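Local coordinates for protein phosphodiesterase (Candida albicans, PDB 6CPT) that belongs to the 3'5'-cyclic nucleotide phosphodiesterase family of the HD superfamily, a mostly helical protein holding a zinc and a magnesium ion in its core, at residues Asn269-His274 with Ser481-Glu486; Gly216-Pro221 with Asn465-Leu470; Arg264-Asn269 with His349-Pro354. All blocks are in the same frame, centred on the assembly; numbering follows the deposited sequence.

Interaction 1 (Asn269-His274 with Ser481-Glu486); sequences NGNPFH and SREFAE. With IBM (3-isobutyl-1-methylxanthine), chain D.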
loop_
_atom_site.group_PDB
_atom_site.type_symbol
_atom_site.label_atom_id
_atom_site.label_comp_id
_atom_site.label_asym_id
_atom_site.label_seq_id
_atom_site.Cartn_x
_atom_site.Cartn_y
_atom_site.Cartn_z
ATOM N N ASN A 269 1.829 -5.993 -5.849
ATOM C CA ASN A 269 2.188 -5.196 -7.021
ATOM C C ASN A 269 1.287 -5.427 -8.223
ATOM O O ASN A 269 1.074 -4.513 -9.009
ATOM C CB ASN A 269 3.624 -5.478 -7.432
ATOM C CG ASN A 269 4.606 -5.039 -6.388
ATOM O OD1 ASN A 269 4.656 -5.604 -5.282
ATOM N ND2 ASN A 269 5.397 -4.037 -6.719
ATOM N N GLY A 270 0.761 -6.640 -8.351
ATOM C CA GLY A 270 -0.136 -6.981 -9.456
ATOM C C GLY A 270 -1.579 -6.550 -9.275
ATOM O O GLY A 270 -2.398 -6.779 -10.170
ATOM N N ASN A 271 -1.929 -5.965 -8.128
ATOM C CA ASN A 271 -3.260 -5.373 -7.988
ATOM C C ASN A 271 -3.313 -4.163 -8.919
ATOM O O ASN A 271 -2.450 -3.288 -8.842
ATOM C CB ASN A 271 -3.572 -4.923 -6.558
ATOM C CG ASN A 271 -3.751 -6.076 -5.581
ATOM O OD1 ASN A 271 -3.607 -7.251 -5.914
ATOM N ND2 ASN A 271 -4.051 -5.729 -4.347
ATOM N N PRO A 272 -4.307 -4.112 -9.821
ATOM C CA PRO A 272 -4.364 -2.944 -10.696
ATOM C C PRO A 272 -4.611 -1.635 -9.943
ATOM O O PRO A 272 -4.054 -0.598 -10.313
ATOM C CB PRO A 272 -5.528 -3.279 -11.638
ATOM C CG PRO A 272 -5.537 -4.766 -11.671
ATOM C CD PRO A 272 -5.268 -5.142 -10.242
ATOM N N PHE A 273 -5.421 -1.681 -8.890
ATOM C CA PHE A 273 -5.765 -0.478 -8.141
ATOM C C PHE A 273 -5.206 -0.458 -6.722
ATOM O O PHE A 273 -4.483 0.460 -6.363
ATOM C CB PHE A 273 -7.280 -0.314 -8.091
ATOM C CG PHE A 273 -7.727 0.966 -7.442
ATOM C CD1 PHE A 273 -8.039 2.081 -8.212
ATOM C CD2 PHE A 273 -7.836 1.061 -6.063
ATOM C CE1 PHE A 273 -8.458 3.258 -7.613
ATOM C CE2 PHE A 273 -8.251 2.230 -5.458
ATOM C CZ PHE A 273 -8.563 3.333 -6.232
ATOM N N HIS A 274 -5.566 -1.450 -5.909
ATOM C CA HIS A 274 -5.186 -1.459 -4.484
ATOM C C HIS A 274 -3.756 -1.942 -4.271
ATOM O O HIS A 274 -3.513 -2.998 -3.681
ATOM C CB HIS A 274 -6.168 -2.302 -3.672
ATOM C CG HIS A 274 -7.533 -1.709 -3.596
ATOM N ND1 HIS A 274 -8.574 -2.133 -4.390
ATOM C CD2 HIS A 274 -8.021 -0.697 -2.843
ATOM C CE1 HIS A 274 -9.651 -1.415 -4.121
ATOM N NE2 HIS A 274 -9.340 -0.538 -3.185
ATOM N N SER A 481 -11.371 -0.141 -12.877
ATOM C CA SER A 481 -12.137 -1.039 -13.753
ATOM C C SER A 481 -11.409 -2.360 -14.016
ATOM O O SER A 481 -12.045 -3.416 -14.067
ATOM C CB SER A 481 -12.478 -0.354 -15.079
ATOM O OG SER A 481 -13.285 0.781 -14.844
ATOM N N ARG A 482 -10.087 -2.314 -14.184
ATOM C CA ARG A 482 -9.319 -3.551 -14.363
ATOM C C ARG A 482 -9.481 -4.465 -13.152
ATOM O O ARG A 482 -9.719 -5.668 -13.295
ATOM C CB ARG A 482 -7.834 -3.272 -14.581
ATOM C CG ARG A 482 -7.511 -2.630 -15.906
ATOM C CD ARG A 482 -6.041 -2.293 -15.972
ATOM N NE ARG A 482 -5.653 -1.767 -17.275
ATOM C CZ ARG A 482 -4.413 -1.407 -17.601
ATOM N NH1 ARG A 482 -3.424 -1.500 -16.717
ATOM N NH2 ARG A 482 -4.159 -0.939 -18.818
ATOM N N GLU A 483 -9.365 -3.890 -11.961
ATOM C CA GLU A 483 -9.444 -4.697 -10.751
ATOM C C GLU A 483 -10.839 -5.304 -10.583
ATOM O O GLU A 483 -10.958 -6.480 -10.266
ATOM C CB GLU A 483 -9.022 -3.894 -9.522
ATOM C CG GLU A 483 -8.739 -4.788 -8.334
ATOM C CD GLU A 483 -8.044 -4.071 -7.201
ATOM O OE1 GLU A 483 -6.913 -3.564 -7.395
ATOM O OE2 GLU A 483 -8.639 -4.037 -6.103
ATOM N N PHE A 484 -11.881 -4.513 -10.829
ATOM C CA PHE A 484 -13.261 -5.008 -10.788
ATOM C C PHE A 484 -13.496 -6.157 -11.768
ATOM O O PHE A 484 -14.188 -7.114 -11.433
ATOM C CB PHE A 484 -14.277 -3.883 -11.064
ATOM C CG PHE A 484 -14.462 -2.898 -9.924
ATOM C CD1 PHE A 484 -14.038 -3.176 -8.622
ATOM C CD2 PHE A 484 -15.112 -1.691 -10.159
ATOM C CE1 PHE A 484 -14.235 -2.260 -7.598
ATOM C CE2 PHE A 484 -15.317 -0.775 -9.135
ATOM C CZ PHE A 484 -14.880 -1.059 -7.856
ATOM N N ALA A 485 -12.922 -6.062 -12.966
ATOM C CA ALA A 485 -13.013 -7.128 -13.967
ATOM C C ALA A 485 -12.337 -8.431 -13.507
ATOM O O ALA A 485 -12.838 -9.525 -13.785
ATOM C CB ALA A 485 -12.423 -6.667 -15.294
ATOM N N GLU A 486 -11.208 -8.311 -12.801
ATOM C CA GLU A 486 -10.535 -9.481 -12.231
ATOM C C GLU A 486 -11.389 -10.162 -11.159
ATOM O O GLU A 486 -11.444 -11.392 -11.091
ATOM C CB GLU A 486 -9.161 -9.100 -11.654
ATOM C CG GLU A 486 -8.114 -8.773 -12.714
ATOM C CD GLU A 486 -6.738 -8.451 -12.135
ATOM O OE1 GLU A 486 -6.571 -8.499 -10.893
ATOM O OE2 GLU A 486 -5.816 -8.151 -12.928
HETATM N N9 IBM D . -13.348 4.235 -4.595
HETATM C C8 IBM D . -12.576 5.229 -5.099
HETATM N N7 IBM D . -12.945 5.524 -6.370
HETATM C C5 IBM D . -13.970 4.718 -6.701
HETATM C C4 IBM D . -14.235 3.863 -5.524
HETATM N N3 IBM D . -15.209 2.942 -5.551
HETATM C C2 IBM D . -16.011 2.775 -6.714
HETATM N N1 IBM D . -15.816 3.559 -7.887
HETATM C C6 IBM D . -14.801 4.547 -7.916
HETATM O O6 IBM D . -14.580 5.263 -8.922
HETATM O O2 IBM D . -16.913 1.907 -6.706
HETATM C C10 IBM D . -16.678 3.328 -9.056
HETATM C C11 IBM D . -15.457 2.124 -4.349
HETATM C C12 IBM D . -14.782 0.757 -4.395
HETATM C C13 IBM D . -13.782 0.605 -3.253
HETATM C C14 IBM D . -15.823 -0.357 -4.339
HETATM O O HOH W 1 -3.236 -7.720 -12.438
#
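Three hydrogen bonds from the loop converge on the carboxylate of Glu483. OE1 takes two backbone N-H groups: the one of Phe273 N reaches Glu483 OE1 at 2.8 Å on the anti side, and that of His274 N meets the syn side at 2.9 Å. OE2 receives the imidazole, His274 ND1 to Glu483 OE2 being 2.6 Å and nearly straight (N-H...O 173°). The oxygen lies in the ring plane, although ring and carboxylate planes stand 50° apart. Glu483 gets there because its CG is anti to the backbone N (chi1 -165°) and the chain runs on extended. With both oxygens engaged, the carboxylate fixes the rotation of the ring as well as the loop backbone.

The apolar part is Pro272, laid on the helix surface. Pro272 CB packs on Arg482 CB at 3.7 Å. The ring's CG meets the carboxylate of Glu486, Pro272 CG being 3.6 Å from Glu486 OE2. That carboxylate is held from outside by Arg127 and Tyr508.

A water adds a bridge, donating to Gly270 O at 2.6 Å and to Glu486 OE2 at 2.7 Å. On the ligand side, Phe484 CZ lies 3.7 Å from C14 of 3-isobutyl-1-methylxanthine. The arrangement is a His-carboxylate pair, joining helix 470-494 to the loop before helix 276-292 beside the two-metal site of the phosphodiesterase fold.

Interaction 2 (Gly216-Pro221 with Asn465-Leu470); sequences GHWSFP and NVTRPL. With IBM (3-isobutyl-1-methylxanthine), chain D.
The indole of Trp218 carries the guanidinium of Arg468 over one face and the carbonyl of Thr467 at its edge. Arg468 CZ stands 4.3 Å from the centroid of the Trp218 six-membered ring and 10° off its normal, a cation-pi contact with the two planes inclined by 34°. The aliphatic CB of Phe220 covers the opposite guanidinium face, 3.7 Å from Arg468 NH1. At the indole edge, Trp218 NE1 donates to Thr467 O at 2.8 Å; the oxygen is in the ring plane, whereas the donor stands above the carbonyl plane. Further round the rim, Thr467 OG1 comes within 3.3 Å of Trp218 CZ2, its hydroxyl also bonding Ser464 O.

A bend at chi2 (-67°) folds Arg468 back over the indole, where its NH1 also bonds the backbone of the same tryptophan: Arg468 NH1 to Trp218 O is 2.7 Å. Asp281 of helix 276-292 forms a salt bridge with NH2, which is likely to offset the buried charge, and Gln284 takes a further bond from NH1.

Pro469 closes the contact, its CD 3.8 Å from Trp218 CD1 and its CG 3.6 Å from Ser219 OG. Ser219 centres an inverse gamma turn; Pro469 is the N-cap of helix 470-494. The whole is a buried arginine-tryptophan cation-pi contact tying the loop after helix 205-216 to that between helices 446-462 and 470-494, whose Asn465 reaches 3-isobutyl-1-methylxanthine (Asn465 ND2 2.9 Å from its N7).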
loop_
_atom_site.group_PDB
_atom_site.type_symbol
_atom_site.label_atom_id
_atom_site.label_comp_id
_atom_site.label_asym_id
_atom_site.label_seq_id
_atom_site.Cartn_x
_atom_site.Cartn_y
_atom_site.Cartn_z
ATOM N N GLY A 216 4.199 18.049 -4.851
ATOM C CA GLY A 216 3.579 19.373 -4.770
ATOM C C GLY A 216 2.323 19.613 -5.597
ATOM O O GLY A 216 1.616 20.587 -5.352
ATOM N N HIS A 217 2.046 18.756 -6.580
ATOM C CA HIS A 217 0.848 18.892 -7.420
ATOM C C HIS A 217 -0.369 18.186 -6.838
ATOM O O HIS A 217 -0.291 17.009 -6.462
ATOM C CB HIS A 217 1.093 18.294 -8.802
ATOM C CG HIS A 217 1.875 19.174 -9.723
ATOM N ND1 HIS A 217 3.251 19.247 -9.690
ATOM C CD2 HIS A 217 1.478 19.990 -10.726
ATOM C CE1 HIS A 217 3.666 20.078 -10.628
ATOM N NE2 HIS A 217 2.610 20.545 -11.268
ATOM N N TRP A 218 -1.509 18.877 -6.801
ATOM C CA TRP A 218 -2.773 18.200 -6.518
ATOM C C TRP A 218 -3.077 17.212 -7.646
ATOM O O TRP A 218 -3.705 16.173 -7.425
ATOM C CB TRP A 218 -3.939 19.181 -6.334
ATOM C CG TRP A 218 -5.223 18.453 -6.112
ATOM C CD1 TRP A 218 -6.289 18.384 -6.960
ATOM C CD2 TRP A 218 -5.548 17.627 -4.991
ATOM N NE1 TRP A 218 -7.272 17.591 -6.423
ATOM C CE2 TRP A 218 -6.839 17.106 -5.217
ATOM C CE3 TRP A 218 -4.877 17.281 -3.815
ATOM C CZ2 TRP A 218 -7.472 16.262 -4.310
ATOM C CZ3 TRP A 218 -5.510 16.443 -2.912
ATOM C CH2 TRP A 218 -6.796 15.944 -3.166
ATOM N N SER A 219 -2.616 17.525 -8.854
ATOM C CA SER A 219 -2.689 16.584 -9.958
ATOM C C SER A 219 -1.500 15.615 -9.852
ATOM O O SER A 219 -0.614 15.597 -10.690
ATOM C CB SER A 219 -2.696 17.330 -11.293
ATOM O OG SER A 219 -3.207 16.504 -12.322
ATOM N N PHE A 220 -1.491 14.819 -8.787
ATOM C CA PHE A 220 -0.391 13.889 -8.512
ATOM C C PHE A 220 -0.355 12.827 -9.612
ATOM O O PHE A 220 -1.318 12.076 -9.779
ATOM C CB PHE A 220 -0.615 13.256 -7.137
ATOM C CG PHE A 220 0.520 12.397 -6.651
ATOM C CD1 PHE A 220 1.796 12.917 -6.517
ATOM C CD2 PHE A 220 0.297 11.076 -6.283
ATOM C CE1 PHE A 220 2.843 12.134 -6.045
ATOM C CE2 PHE A 220 1.336 10.281 -5.819
ATOM C CZ PHE A 220 2.613 10.811 -5.696
ATOM N N PRO A 221 0.744 12.767 -10.383
ATOM C CA PRO A 221 0.778 11.918 -11.563
ATOM C C PRO A 221 1.177 10.493 -11.194
ATOM O O PRO A 221 2.179 9.971 -11.694
ATOM C CB PRO A 221 1.845 12.589 -12.421
ATOM C CG PRO A 221 2.819 13.114 -11.420
ATOM C CD PRO A 221 2.000 13.524 -10.223
ATOM N N ASN A 465 -9.591 10.045 -5.911
ATOM C CA ASN A 465 -9.411 9.951 -7.361
ATOM C C ASN A 465 -10.461 10.727 -8.169
ATOM O O ASN A 465 -10.135 11.262 -9.226
ATOM C CB ASN A 465 -9.308 8.494 -7.840
ATOM C CG ASN A 465 -10.504 7.656 -7.453
ATOM O OD1 ASN A 465 -11.546 7.690 -8.113
ATOM N ND2 ASN A 465 -10.353 6.871 -6.392
ATOM N N VAL A 466 -11.697 10.794 -7.673
ATOM C CA VAL A 466 -12.747 11.592 -8.337
ATOM C C VAL A 466 -12.593 13.106 -8.127
ATOM O O VAL A 466 -13.263 13.892 -8.804
ATOM C CB VAL A 466 -14.179 11.157 -7.931
ATOM C CG1 VAL A 466 -14.414 9.702 -8.310
ATOM C CG2 VAL A 466 -14.446 11.388 -6.451
ATOM N N THR A 467 -11.732 13.506 -7.190
ATOM C CA THR A 467 -11.436 14.915 -6.938
ATOM C C THR A 467 -10.105 15.374 -7.549
ATOM O O THR A 467 -9.729 16.539 -7.393
ATOM C CB THR A 467 -11.401 15.218 -5.426
ATOM O OG1 THR A 467 -10.280 14.567 -4.827
ATOM C CG2 THR A 467 -12.670 14.741 -4.744
ATOM N N ARG A 468 -9.382 14.470 -8.214
ATOM C CA ARG A 468 -8.195 14.861 -8.972
ATOM C C ARG A 468 -8.654 15.445 -10.304
ATOM O O ARG A 468 -9.765 15.145 -10.760
ATOM C CB ARG A 468 -7.283 13.664 -9.259
ATOM C CG ARG A 468 -6.823 12.884 -8.034
ATOM C CD ARG A 468 -5.892 13.680 -7.137
ATOM N NE ARG A 468 -5.265 12.817 -6.132
ATOM C CZ ARG A 468 -4.252 13.165 -5.341
ATOM N NH1 ARG A 468 -3.725 14.377 -5.403
ATOM N NH2 ARG A 468 -3.758 12.286 -4.474
ATOM N N PRO A 469 -7.799 16.261 -10.947
ATOM C CA PRO A 469 -8.167 16.774 -12.268
ATOM C C PRO A 469 -8.474 15.656 -13.247
ATOM O O PRO A 469 -7.903 14.561 -13.148
ATOM C CB PRO A 469 -6.929 17.559 -12.693
ATOM C CG PRO A 469 -6.361 18.035 -11.402
ATOM C CD PRO A 469 -6.546 16.866 -10.468
ATOM N N LEU A 470 -9.367 15.953 -14.184
ATOM C CA LEU A 470 -10.009 14.953 -15.042
ATOM C C LEU A 470 -9.104 13.849 -15.606
ATOM O O LEU A 470 -9.437 12.668 -15.507
ATOM C CB LEU A 470 -10.730 15.663 -16.198
ATOM C CG LEU A 470 -11.507 14.789 -17.181
ATOM C CD1 LEU A 470 -12.583 13.993 -16.459
ATOM C CD2 LEU A 470 -12.114 15.656 -18.278
HETATM N N9 IBM D . -13.348 4.235 -4.595
HETATM C C8 IBM D . -12.576 5.229 -5.099
HETATM N N7 IBM D . -12.945 5.524 -6.370
HETATM C C5 IBM D . -13.970 4.718 -6.701
HETATM C C4 IBM D . -14.235 3.863 -5.524
HETATM N N3 IBM D . -15.209 2.942 -5.551
HETATM C C2 IBM D . -16.011 2.775 -6.714
HETATM N N1 IBM D . -15.816 3.559 -7.887
HETATM C C6 IBM D . -14.801 4.547 -7.916
HETATM O O6 IBM D . -14.580 5.263 -8.922
HETATM O O2 IBM D . -16.913 1.907 -6.706
HETATM C C10 IBM D . -16.678 3.328 -9.056
HETATM C C11 IBM D . -15.457 2.124 -4.349
HETATM C C12 IBM D . -14.782 0.757 -4.395
HETATM C C13 IBM D . -13.782 0.605 -3.253
HETATM C C14 IBM D . -15.823 -0.357 -4.339
#

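Interaction 3 (Arg264-Asn269 with His349-Pro354); sequences RDTYKN and HDVGHP. With ZN (zinc ion), chain B; MG (magnesium ion), chain C.
The His-Asp pair that gives the HD superfamily its name belongs to this contact, and Tyr267 packs against the turn carrying it. Asp350 to His353 form a type II beta turn whose Val351 lies over one face of the tyrosine ring: Val351 CA is 4.0 Å from the Tyr267 ring centroid and 22° off the normal, a CH-pi contact. At the phenol end, Asp350 N donates to Tyr267 OH at 3.3 Å, and the same hydroxyl bonds Leu347 O. Tyr267 CE1 also touches Val351 CG1, as does Thr266 OG1, at 3.3 Å, a hydroxyl that is bonded to Val263.

Gly352 N to Thr266 O is short at 2.8 Å, but its angle of 125° makes it weak. A water bridges Lys268 N and His353 O.

On the metal side, His349 NE2 binds the zinc ion at 2.3 Å. Asp350 bridges both metals, OD2 going to zinc and OD1 to magnesium at 2.1 Å; His278, Asp462 and two waters complete the zinc shell, one of the waters also binding magnesium. The geometry is consistent with a second-shell role for Tyr267, whose hydroxyl accepts a long bond from the backbone N of the metal-bridging aspartate.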
loop_
_atom_site.group_PDB
_atom_site.type_symbol
_atom_site.label_atom_id
_atom_site.label_comp_id
_atom_site.label_asym_id
_atom_site.label_seq_id
_atom_site.Cartn_x
_atom_site.Cartn_y
_atom_site.Cartn_z
ATOM N N ARG A 264 6.134 -1.119 1.313
ATOM C CA ARG A 264 5.901 -1.494 -0.081
ATOM C C ARG A 264 5.751 -3.013 -0.241
ATOM O O ARG A 264 4.870 -3.500 -0.964
ATOM C CB ARG A 264 7.029 -0.972 -0.969
ATOM C CG ARG A 264 6.779 -1.204 -2.446
ATOM C CD ARG A 264 7.868 -0.576 -3.292
ATOM N NE ARG A 264 9.090 -1.374 -3.297
ATOM C CZ ARG A 264 10.154 -1.114 -4.051
ATOM N NH1 ARG A 264 10.176 -0.050 -4.854
ATOM N NH2 ARG A 264 11.213 -1.924 -4.006
ATOM N N ASP A 265 6.606 -3.751 0.451
ATOM C CA ASP A 265 6.576 -5.212 0.440
ATOM C C ASP A 265 5.258 -5.836 0.942
ATOM O O ASP A 265 4.999 -7.005 0.643
ATOM C CB ASP A 265 7.754 -5.774 1.248
ATOM C CG ASP A 265 9.096 -5.634 0.530
ATOM O OD1 ASP A 265 9.107 -5.311 -0.681
ATOM O OD2 ASP A 265 10.155 -5.853 1.185
ATOM N N THR A 266 4.419 -5.077 1.658
ATOM C CA THR A 266 3.121 -5.598 2.093
ATOM C C THR A 266 1.991 -5.340 1.085
ATOM O O THR A 266 0.907 -5.873 1.251
ATOM C CB THR A 266 2.680 -5.046 3.459
ATOM O OG1 THR A 266 2.287 -3.674 3.338
ATOM C CG2 THR A 266 3.791 -5.179 4.491
ATOM N N TYR A 267 2.247 -4.533 0.055
ATOM C CA TYR A 267 1.264 -4.313 -1.008
ATOM C C TYR A 267 1.499 -5.279 -2.153
ATOM O O TYR A 267 2.633 -5.663 -2.420
ATOM C CB TYR A 267 1.289 -2.858 -1.487
ATOM C CG TYR A 267 0.615 -1.913 -0.510
ATOM C CD1 TYR A 267 1.338 -1.274 0.503
ATOM C CD2 TYR A 267 -0.748 -1.676 -0.578
ATOM C CE1 TYR A 267 0.707 -0.419 1.405
ATOM C CE2 TYR A 267 -1.380 -0.832 0.315
ATOM C CZ TYR A 267 -0.651 -0.200 1.301
ATOM O OH TYR A 267 -1.303 0.643 2.179
ATOM N N LYS A 268 0.419 -5.681 -2.823
ATOM C CA LYS A 268 0.501 -6.638 -3.923
ATOM C C LYS A 268 0.651 -5.876 -5.240
ATOM O O LYS A 268 -0.291 -5.208 -5.692
ATOM C CB LYS A 268 -0.767 -7.506 -3.963
ATOM C CG LYS A 268 -1.050 -8.247 -2.663
ATOM C CD LYS A 268 0.151 -9.085 -2.260
ATOM C CE LYS A 268 -0.200 -10.176 -1.270
ATOM N NZ LYS A 268 1.060 -10.864 -0.885
ATOM N N ASN A 269 1.829 -5.993 -5.849
ATOM C CA ASN A 269 2.188 -5.196 -7.021
ATOM C C ASN A 269 1.287 -5.427 -8.223
ATOM O O ASN A 269 1.074 -4.513 -9.009
ATOM C CB ASN A 269 3.624 -5.478 -7.432
ATOM C CG ASN A 269 4.606 -5.039 -6.388
ATOM O OD1 ASN A 269 4.656 -5.604 -5.282
ATOM N ND2 ASN A 269 5.397 -4.037 -6.719
ATOM N N HIS A 349 -3.126 2.041 5.013
ATOM C CA HIS A 349 -4.566 1.788 5.140
ATOM C C HIS A 349 -5.101 0.640 4.272
ATOM O O HIS A 349 -6.200 0.147 4.526
ATOM C CB HIS A 349 -5.365 3.059 4.831
ATOM C CG HIS A 349 -5.619 3.250 3.374
ATOM N ND1 HIS A 349 -4.666 3.747 2.516
ATOM C CD2 HIS A 349 -6.700 2.961 2.615
ATOM C CE1 HIS A 349 -5.154 3.768 1.290
ATOM N NE2 HIS A 349 -6.385 3.292 1.323
ATOM N N ASP A 350 -4.346 0.219 3.258
ATOM C CA ASP A 350 -4.728 -0.940 2.445
ATOM C C ASP A 350 -3.687 -2.065 2.446
ATOM O O ASP A 350 -3.689 -2.889 1.533
ATOM C CB ASP A 350 -4.991 -0.503 0.993
ATOM C CG ASP A 350 -6.432 -0.068 0.744
ATOM O OD1 ASP A 350 -7.361 -0.458 1.488
ATOM O OD2 ASP A 350 -6.631 0.629 -0.260
ATOM N N VAL A 351 -2.795 -2.112 3.442
ATOM C CA VAL A 351 -1.706 -3.107 3.421
ATOM C C VAL A 351 -2.251 -4.528 3.252
ATOM O O VAL A 351 -3.208 -4.922 3.915
ATOM C CB VAL A 351 -0.794 -3.074 4.673
ATOM C CG1 VAL A 351 -0.038 -1.745 4.783
ATOM C CG2 VAL A 351 -1.568 -3.391 5.938
ATOM N N GLY A 352 -1.646 -5.290 2.347
ATOM C CA GLY A 352 -2.015 -6.690 2.171
ATOM C C GLY A 352 -3.276 -6.881 1.349
ATOM O O GLY A 352 -3.760 -7.987 1.222
ATOM N N HIS A 353 -3.808 -5.800 0.785
ATOM C CA HIS A 353 -5.066 -5.874 0.044
ATOM C C HIS A 353 -4.911 -6.904 -1.073
ATOM O O HIS A 353 -3.958 -6.828 -1.846
ATOM C CB HIS A 353 -5.429 -4.488 -0.519
ATOM C CG HIS A 353 -6.854 -4.354 -0.954
ATOM N ND1 HIS A 353 -7.389 -5.099 -1.979
ATOM C CD2 HIS A 353 -7.846 -3.536 -0.527
ATOM C CE1 HIS A 353 -8.652 -4.760 -2.160
ATOM N NE2 HIS A 353 -8.955 -3.813 -1.292
ATOM N N PRO A 354 -5.825 -7.887 -1.147
ATOM C CA PRO A 354 -5.685 -8.997 -2.108
ATOM C C PRO A 354 -6.300 -8.754 -3.503
ATOM O O PRO A 354 -6.239 -9.622 -4.371
ATOM C CB PRO A 354 -6.429 -10.128 -1.404
ATOM C CG PRO A 354 -7.539 -9.419 -0.707
ATOM C CD PRO A 354 -6.934 -8.128 -0.211
HETATM ZN ZN ZN B . -7.843 2.493 -0.248
HETATM MG MG MG C . -9.412 -0.159 1.701
HETATM O O HOH W 2 -2.104 -4.746 -1.857
HETATM O O HOH W 3 -8.836 0.240 3.597
HETATM O O HOH W 4 -9.207 1.771 1.094
HETATM O O HOH W 5 -9.271 1.796 -1.814
HETATM O O HOH W 6 -11.452 0.346 2.308
HETATM O O HOH W 7 -10.197 -0.619 -0.208
#

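How the interactions relate
All three contacts are largely buried, yet they differ in depth: interaction 3 is centred about 4 Å from the centre of the chain, against about 13 Å for interaction 1 and 18 Å for interaction 2. Interactions 1 and 3 share Asn269 and meet directly, the His274 ring stacking on His353 and Asn271 ND2 probably bonding His353 O, so the metal-binding turn and the loop beside it are packed and bonded together. Interactions 1 and 2 hold successive parts of one region, helix 470-494 and the turn preceding it, and both reach 3-isobutyl-1-methylxanthine. Carboxylate hydrogen bonding dominates the first, cation-pi stacking the second, and backbone-to-ring packing with metal coordination the third.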